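Local coordinates for protein putative enoyl-CoA hydratase (Streptomyces coelicolor A3, PDB 3G64) that is a putative enoyl-CoA hydratase of the crotonase family that probably acts on the acyl group of a coenzyme A thioester, at residues F137-P142 / R210-R215. Numbering follows the deposited sequence.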
loop_
_atom_site.group_PDB
_atom_site.type_symbol
_atom_site.label_atom_id
_atom_site.label_comp_id
_atom_site.label_asym_id
_atom_site.label_seq_id
_atom_site.Cartn_x
_atom_site.Cartn_y
_atom_site.Cartn_z
ATOM N N PHE A 137 7.789 -12.239 -8.900
ATOM C CA PHE A 137 9.184 -11.950 -8.548
ATOM C C PHE A 137 9.865 -11.191 -9.681
ATOM O O PHE A 137 9.664 -11.517 -10.858
ATOM C CB PHE A 137 9.994 -13.232 -8.245
ATOM C CG PHE A 137 9.479 -14.042 -7.081
ATOM C CD1 PHE A 137 10.038 -13.902 -5.815
ATOM C CD2 PHE A 137 8.453 -14.952 -7.258
ATOM C CE1 PHE A 137 9.571 -14.654 -4.743
ATOM C CE2 PHE A 137 7.959 -15.713 -6.181
ATOM C CZ PHE A 137 8.522 -15.560 -4.926
ATOM N N ARG A 138 10.662 -10.180 -9.314
ATOM C CA ARG A 138 11.547 -9.485 -10.250
ATOM C C ARG A 138 13.016 -9.725 -9.834
ATOM O O ARG A 138 13.500 -9.209 -8.815
ATOM C CB ARG A 138 11.235 -7.986 -10.319
ATOM C CG ARG A 138 9.919 -7.641 -11.109
ATOM C CD ARG A 138 9.281 -6.317 -10.642
ATOM N NE ARG A 138 8.859 -6.458 -9.254
ATOM C CZ ARG A 138 7.793 -7.161 -8.861
ATOM N NH1 ARG A 138 7.527 -7.280 -7.568
ATOM N NH2 ARG A 138 6.987 -7.746 -9.747
ATOM N N VAL A 139 13.703 -10.535 -10.624
ATOM C CA VAL A 139 15.124 -10.851 -10.405
ATOM C C VAL A 139 15.926 -10.025 -11.407
ATOM O O VAL A 139 15.843 -10.241 -12.610
ATOM C CB VAL A 139 15.345 -12.361 -10.579
ATOM C CG1 VAL A 139 16.815 -12.725 -10.517
ATOM C CG2 VAL A 139 14.517 -13.135 -9.509
ATOM N N ALA A 140 16.685 -9.058 -10.904
ATOM C CA ALA A 140 17.200 -7.981 -11.728
ATOM C C ALA A 140 18.693 -7.834 -11.561
ATOM O O ALA A 140 19.191 -7.891 -10.426
ATOM C CB ALA A 140 16.531 -6.667 -11.314
ATOM N N ASP A 141 19.398 -7.602 -12.668
ATOM C CA ASP A 141 20.824 -7.257 -12.585
ATOM C C ASP A 141 20.963 -5.739 -12.523
ATOM O O ASP A 141 19.963 -5.025 -12.674
ATOM C CB ASP A 141 21.694 -7.982 -13.647
ATOM C CG ASP A 141 21.891 -7.195 -14.944
ATOM O OD1 ASP A 141 22.519 -7.769 -15.877
ATOM O OD2 ASP A 141 21.434 -6.036 -15.053
ATOM N N PRO A 142 22.172 -5.245 -12.215
ATOM C CA PRO A 142 22.379 -3.815 -11.950
ATOM C C PRO A 142 22.150 -2.924 -13.143
ATOM O O PRO A 142 22.072 -1.707 -12.937
ATOM C CB PRO A 142 23.875 -3.740 -11.556
ATOM C CG PRO A 142 24.177 -5.082 -10.980
ATOM C CD PRO A 142 23.330 -6.063 -11.793
ATOM N N ARG A 210 16.281 -18.650 -13.107
ATOM C CA ARG A 210 16.121 -20.083 -13.277
ATOM C C ARG A 210 16.292 -20.846 -11.947
ATOM O O ARG A 210 15.605 -21.836 -11.701
ATOM C CB ARG A 210 17.124 -20.601 -14.311
ATOM C CG ARG A 210 17.055 -22.094 -14.474
ATOM C CD ARG A 210 18.039 -22.589 -15.504
ATOM N NE ARG A 210 18.282 -24.004 -15.278
ATOM C CZ ARG A 210 19.331 -24.673 -15.736
ATOM N NH1 ARG A 210 20.250 -24.052 -16.472
ATOM N NH2 ARG A 210 19.455 -25.966 -15.455
ATOM N N THR A 211 17.219 -20.387 -11.108
ATOM C CA THR A 211 17.464 -21.018 -9.803
ATOM C C THR A 211 16.236 -20.786 -8.915
ATOM O O THR A 211 15.733 -21.708 -8.259
ATOM C CB THR A 211 18.760 -20.452 -9.128
ATOM O OG1 THR A 211 19.922 -20.846 -9.882
ATOM C CG2 THR A 211 18.911 -20.942 -7.689
ATOM N N LEU A 212 15.727 -19.557 -8.922
ATOM C CA LEU A 212 14.541 -19.258 -8.125
ATOM C C LEU A 212 13.345 -20.091 -8.606
ATOM O O LEU A 212 12.586 -20.607 -7.800
ATOM C CB LEU A 212 14.215 -17.762 -8.142
ATOM C CG LEU A 212 12.860 -17.400 -7.521
ATOM C CD1 LEU A 212 12.799 -17.796 -6.055
ATOM C CD2 LEU A 212 12.648 -15.909 -7.660
ATOM N N ALA A 213 13.199 -20.238 -9.924
ATOM C CA ALA A 213 12.076 -21.014 -10.476
ATOM C C ALA A 213 12.120 -22.453 -9.994
ATOM O O ALA A 213 11.112 -23.038 -9.614
ATOM C CB ALA A 213 12.098 -20.983 -11.995
ATOM N N ARG A 214 13.322 -23.027 -10.048
ATOM C CA ARG A 214 13.540 -24.399 -9.632
ATOM C C ARG A 214 13.312 -24.566 -8.115
ATOM O O ARG A 214 12.750 -25.556 -7.674
ATOM C CB ARG A 214 14.976 -24.834 -10.022
ATOM C CG ARG A 214 15.297 -26.282 -9.673
ATOM C CD ARG A 214 14.222 -27.235 -10.186
ATOM N NE ARG A 214 14.196 -27.230 -11.640
ATOM C CZ ARG A 214 13.198 -27.699 -12.381
ATOM N NH1 ARG A 214 12.120 -28.217 -11.804
ATOM N NH2 ARG A 214 13.278 -27.634 -13.707
ATOM N N ARG A 215 13.766 -23.598 -7.326
ATOM C CA ARG A 215 13.490 -23.592 -5.898
ATOM C C ARG A 215 11.986 -23.663 -5.630
ATOM O O ARG A 215 11.529 -24.468 -4.812
ATOM C CB ARG A 215 14.090 -22.353 -5.227
ATOM C CG ARG A 215 13.735 -22.270 -3.748
ATOM C CD ARG A 215 14.363 -21.098 -3.021
ATOM N NE ARG A 215 13.979 -21.153 -1.617
ATOM C CZ ARG A 215 14.149 -20.178 -0.727
ATOM N NH1 ARG A 215 14.700 -19.029 -1.071
ATOM N NH2 ARG A 215 13.749 -20.358 0.525
#
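Leu212 of helix 205-217 lowers a single methyl group, CD2, between Phe137 and Val139 on one face of strand 137-140. That methyl reaches the root of the phenyl group: Leu212 CD2 lies 3.7 Å from Phe137 CG, slanting in at the ring, while the two side chains cross at about a right angle. On the strand it also meets a branch of the valine, with Val139 CG2 3.8 Å from Leu212 CD2. Leucine suits the helix because its fork stands one carbon beyond CB, and with CG anti to the backbone N (chi1 170°) one prong extends to the strand across a gap that leaves the CA atoms of Val139 and Leu212 8.7 Å apart. Phenylalanine and valine suit the strand: two residues apart, they project from the same face, the flat ring giving breadth and the branched valine a short, firm wall. No hydrogen bond crosses here, so the union is purely apolar.

The tight part is therefore small and buried. Ile117 of the adjacent strand touches both Phe137 and Val139, and beside Leu212 the small Ala213 lets the helix lie close, resting on Ile117, Ala64 and Val66. Leu181 of a second subunit packs on Phe137 and Leu212; on that flank of the helix Arg215 also packs on Leu181 and forms a salt bridge with Asp183 of the same subunit. The open side differs: the long Arg210 reaches into solvent, and exposed Thr211 has its hydroxyl, OG1, satisfied by a hydrogen bond to Glu207 O one turn back. A helix laid by apolar residues over a largely parallel sheet is consistent with the alpha/beta core of the crotonase fold.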